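Local coordinates for molybdate-binding protein MolA (Haemophilus influenzae, PDB 3PSH) that binds molybdate or tungstate, but not sulfate or phosphate, in the periplasm and serves the MolBC ABC transporter in low-affinity molybdate import, at residues L29-A37 against D313-T321. Sequence-based numbering, arbitrary orientation.
Sequences LNIAVQLDA and DYYQKFYRT
Gln34 lays its side chain over one face of the Tyr319 ring, CG standing 4.0 Å from the ring centroid in a CH-pi contact and the amide stacked beyond it with the two planes 27° apart. With the chain extended past CG, OE1 reaches the edge of the Tyr314 ring and accepts a 2.7 Å hydrogen bond from Tyr314 OH. Tyr319 OH gives its hydrogen bond to Asn30, meeting a lone pair of OD1 in the carbonyl plane at 2.8 Å; that oxygen also bonds Tyr56, while the two buried amides share Glu284, whose OE2 takes Asn30 ND2 and whose OE1 takes Gln34 NE2.

Beyond the last turn of the helix, where positive phi at Asp36 makes a Schellman motif, the Arg320 guanidinium reaches Val33 O end-on, NH1 and NH2 both donating to it at 3.0 and 2.9 Å, with Asp36 N as third donor. Asp36 lies over the guanidinium face, the planes 7° apart and OD1 3.3 Å from Arg320 NE, a salt bridge of charge alone. Gln34 CA makes a CA-H...O contact of 3.2 Å to Phe318 O.

The contact sets helix 26-34, which begins at the molybdate ligands His26 and Gln27, at 90° to helix 307-319, the last of the chain, their axes 9.8 Å apart at closest approach. Leu160 of helix 154-165 meets Gln34, Tyr314 and Phe318, helix 283-297 touches Tyr314 and Tyr319, and helix 26-34 follows strand 21-24 of the N-terminal parallel sheet.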
loop_
_atom_site.group_PDB
_atom_site.type_symbol
_atom_site.label_atom_id
_atom_site.label_comp_id
_atom_site.label_asym_id
_atom_site.label_seq_id
_atom_site.Cartn_x
_atom_site.Cartn_y
_atom_site.Cartn_z
ATOM N N LEU A 29 0.789 9.236 -2.922
ATOM C CA LEU A 29 0.274 9.641 -4.214
ATOM C C LEU A 29 -1.116 9.026 -4.426
ATOM O O LEU A 29 -2.004 9.717 -4.848
ATOM C CB LEU A 29 1.297 9.274 -5.347
ATOM C CG LEU A 29 0.920 9.722 -6.773
ATOM C CD1 LEU A 29 0.455 11.252 -6.758
ATOM C CD2 LEU A 29 2.182 9.533 -7.595
ATOM N N ASN A 30 -1.274 7.717 -4.156
ATOM C CA ASN A 30 -2.534 7.018 -4.439
ATOM C C ASN A 30 -3.599 7.636 -3.491
ATOM O O ASN A 30 -4.702 7.837 -3.906
ATOM C CB ASN A 30 -2.291 5.511 -4.170
ATOM C CG ASN A 30 -3.554 4.689 -4.351
ATOM O OD1 ASN A 30 -4.395 4.996 -5.239
ATOM N ND2 ASN A 30 -3.661 3.626 -3.556
ATOM N N ILE A 31 -3.235 7.876 -2.245
ATOM C CA ILE A 31 -4.195 8.604 -1.334
ATOM C C ILE A 31 -4.624 9.946 -1.917
ATOM O O ILE A 31 -5.829 10.263 -1.930
ATOM C CB ILE A 31 -3.677 8.637 0.142
ATOM C CG1 ILE A 31 -3.589 7.202 0.746
ATOM C CG2 ILE A 31 -4.532 9.715 0.994
ATOM C CD1 ILE A 31 -2.760 7.103 1.961
ATOM N N ALA A 32 -3.645 10.742 -2.348
ATOM C CA ALA A 32 -3.958 12.085 -2.881
ATOM C C ALA A 32 -4.848 11.988 -4.088
ATOM O O ALA A 32 -5.751 12.864 -4.256
ATOM C CB ALA A 32 -2.688 12.867 -3.297
ATOM N N VAL A 33 -4.655 10.940 -4.917
ATOM C CA VAL A 33 -5.513 10.787 -6.068
ATOM C C VAL A 33 -6.937 10.556 -5.540
ATOM O O VAL A 33 -7.953 11.056 -6.093
ATOM C CB VAL A 33 -5.004 9.595 -6.982
ATOM C CG1 VAL A 33 -6.108 9.164 -7.990
ATOM C CG2 VAL A 33 -3.695 9.983 -7.667
ATOM N N GLN A 34 -7.040 9.767 -4.485
ATOM C CA GLN A 34 -8.392 9.425 -3.985
ATOM C C GLN A 34 -9.042 10.551 -3.184
ATOM O O GLN A 34 -10.189 10.474 -2.737
ATOM C CB GLN A 34 -8.423 8.113 -3.175
ATOM C CG GLN A 34 -7.978 6.922 -4.086
ATOM C CD GLN A 34 -7.908 5.633 -3.252
ATOM O OE1 GLN A 34 -8.951 5.169 -2.734
ATOM N NE2 GLN A 34 -6.678 5.105 -3.053
ATOM N N LEU A 35 -8.223 11.520 -2.785
ATOM C CA LEU A 35 -8.706 12.770 -2.161
ATOM C C LEU A 35 -9.007 13.829 -3.249
ATOM O O LEU A 35 -9.468 14.956 -2.875
ATOM C CB LEU A 35 -7.606 13.298 -1.222
ATOM C CG LEU A 35 -7.360 12.501 0.027
ATOM C CD1 LEU A 35 -6.247 13.231 0.768
ATOM C CD2 LEU A 35 -8.653 12.320 0.950
ATOM N N ASP A 36 -8.844 13.482 -4.537
ATOM C CA ASP A 36 -9.089 14.407 -5.722
ATOM C C ASP A 36 -8.181 15.628 -5.490
ATOM O O ASP A 36 -8.635 16.774 -5.712
ATOM C CB ASP A 36 -10.543 14.971 -5.803
ATOM C CG ASP A 36 -10.958 15.382 -7.248
ATOM O OD1 ASP A 36 -10.185 15.185 -8.215
ATOM O OD2 ASP A 36 -12.087 15.960 -7.368
ATOM N N ALA A 37 -6.896 15.376 -5.163
ATOM C CA ALA A 37 -5.914 16.459 -4.830
ATOM C C ALA A 37 -4.851 16.670 -5.903
ATOM O O ALA A 37 -3.950 17.511 -5.738
ATOM C CB ALA A 37 -5.191 16.188 -3.420
ATOM N N ASP A 313 -18.890 1.287 -6.793
ATOM C CA ASP A 313 -19.303 2.419 -5.973
ATOM C C ASP A 313 -18.020 3.184 -5.439
ATOM O O ASP A 313 -17.951 4.413 -5.407
ATOM C CB ASP A 313 -20.135 1.959 -4.753
ATOM C CG ASP A 313 -21.530 1.464 -5.146
ATOM O OD1 ASP A 313 -21.937 1.800 -6.277
ATOM O OD2 ASP A 313 -22.098 0.679 -4.315
ATOM N N TYR A 314 -17.031 2.371 -5.034
ATOM C CA TYR A 314 -15.784 2.861 -4.488
ATOM C C TYR A 314 -14.983 3.599 -5.592
ATOM O O TYR A 314 -14.468 4.744 -5.326
ATOM C CB TYR A 314 -14.937 1.683 -3.913
ATOM C CG TYR A 314 -13.631 2.136 -3.133
ATOM C CD1 TYR A 314 -13.607 2.089 -1.779
ATOM C CD2 TYR A 314 -12.577 2.686 -3.823
ATOM C CE1 TYR A 314 -12.428 2.545 -1.036
ATOM C CE2 TYR A 314 -11.408 3.056 -3.189
ATOM C CZ TYR A 314 -11.339 3.039 -1.754
ATOM O OH TYR A 314 -10.209 3.502 -1.051
ATOM N N TYR A 315 -14.861 2.986 -6.756
ATOM C CA TYR A 315 -14.096 3.584 -7.863
ATOM C C TYR A 315 -14.805 4.865 -8.313
ATOM O O TYR A 315 -14.124 5.859 -8.510
ATOM C CB TYR A 315 -13.837 2.635 -9.022
ATOM C CG TYR A 315 -12.557 1.874 -8.879
ATOM C CD1 TYR A 315 -12.317 0.989 -7.807
ATOM C CD2 TYR A 315 -11.515 2.027 -9.818
ATOM C CE1 TYR A 315 -11.046 0.281 -7.741
ATOM C CE2 TYR A 315 -10.308 1.291 -9.795
ATOM C CZ TYR A 315 -10.068 0.409 -8.686
ATOM O OH TYR A 315 -8.832 -0.220 -8.676
ATOM N N GLN A 316 -16.131 4.883 -8.351
ATOM C CA GLN A 316 -16.782 6.092 -8.902
ATOM C C GLN A 316 -16.583 7.242 -7.892
ATOM O O GLN A 316 -16.353 8.402 -8.330
ATOM C CB GLN A 316 -18.288 5.801 -9.120
ATOM C CG GLN A 316 -18.514 4.750 -10.235
ATOM C CD GLN A 316 -18.315 5.296 -11.640
ATOM O OE1 GLN A 316 -18.125 6.483 -11.844
ATOM N NE2 GLN A 316 -18.268 4.375 -12.636
ATOM N N LYS A 317 -16.566 6.897 -6.578
ATOM C CA LYS A 317 -16.401 7.897 -5.509
ATOM C C LYS A 317 -14.978 8.465 -5.391
ATOM O O LYS A 317 -14.777 9.715 -5.496
ATOM C CB LYS A 317 -16.914 7.409 -4.151
ATOM C CG LYS A 317 -16.517 8.306 -3.014
ATOM C CD LYS A 317 -17.501 9.466 -2.831
ATOM C CE LYS A 317 -17.001 10.392 -1.705
ATOM N NZ LYS A 317 -17.876 11.705 -1.879
ATOM N N PHE A 318 -13.960 7.558 -5.402
ATOM C CA PHE A 318 -12.587 7.973 -5.045
ATOM C C PHE A 318 -11.703 8.089 -6.253
ATOM O O PHE A 318 -10.698 8.843 -6.193
ATOM C CB PHE A 318 -12.037 6.961 -3.984
ATOM C CG PHE A 318 -12.812 7.095 -2.658
ATOM C CD1 PHE A 318 -12.802 8.298 -1.972
ATOM C CD2 PHE A 318 -13.623 6.061 -2.163
ATOM C CE1 PHE A 318 -13.551 8.487 -0.819
ATOM C CE2 PHE A 318 -14.367 6.224 -0.989
ATOM C CZ PHE A 318 -14.324 7.423 -0.270
ATOM N N TYR A 319 -11.980 7.308 -7.312
ATOM C CA TYR A 319 -11.165 7.473 -8.525
ATOM C C TYR A 319 -11.885 8.179 -9.644
ATOM O O TYR A 319 -11.285 8.385 -10.664
ATOM C CB TYR A 319 -10.643 6.118 -9.049
ATOM C CG TYR A 319 -9.615 5.435 -8.147
ATOM C CD1 TYR A 319 -8.327 6.005 -7.957
ATOM C CD2 TYR A 319 -9.927 4.207 -7.500
ATOM C CE1 TYR A 319 -7.338 5.363 -7.170
ATOM C CE2 TYR A 319 -8.899 3.520 -6.752
ATOM C CZ TYR A 319 -7.670 4.137 -6.535
ATOM O OH TYR A 319 -6.693 3.474 -5.862
ATOM N N ARG A 320 -13.152 8.529 -9.437
ATOM C CA ARG A 320 -14.008 9.302 -10.391
ATOM C C ARG A 320 -14.089 8.579 -11.779
ATOM O O ARG A 320 -14.230 9.192 -12.903
ATOM C CB ARG A 320 -13.452 10.761 -10.498
ATOM C CG ARG A 320 -13.286 11.458 -9.203
ATOM C CD ARG A 320 -12.372 12.721 -9.373
ATOM N NE ARG A 320 -10.978 12.231 -9.497
ATOM C CZ ARG A 320 -10.179 11.815 -8.477
ATOM N NH1 ARG A 320 -10.614 11.668 -7.241
ATOM N NH2 ARG A 320 -8.955 11.413 -8.771
ATOM N N THR A 321 -13.986 7.258 -11.719
ATOM C CA THR A 321 -14.121 6.431 -12.911
ATOM C C THR A 321 -14.595 5.015 -12.518
ATOM O O THR A 321 -14.710 4.724 -11.327
ATOM C CB THR A 321 -12.823 6.362 -13.762
ATOM O OG1 THR A 321 -13.192 5.807 -15.038
ATOM C CG2 THR A 321 -11.710 5.559 -13.126
#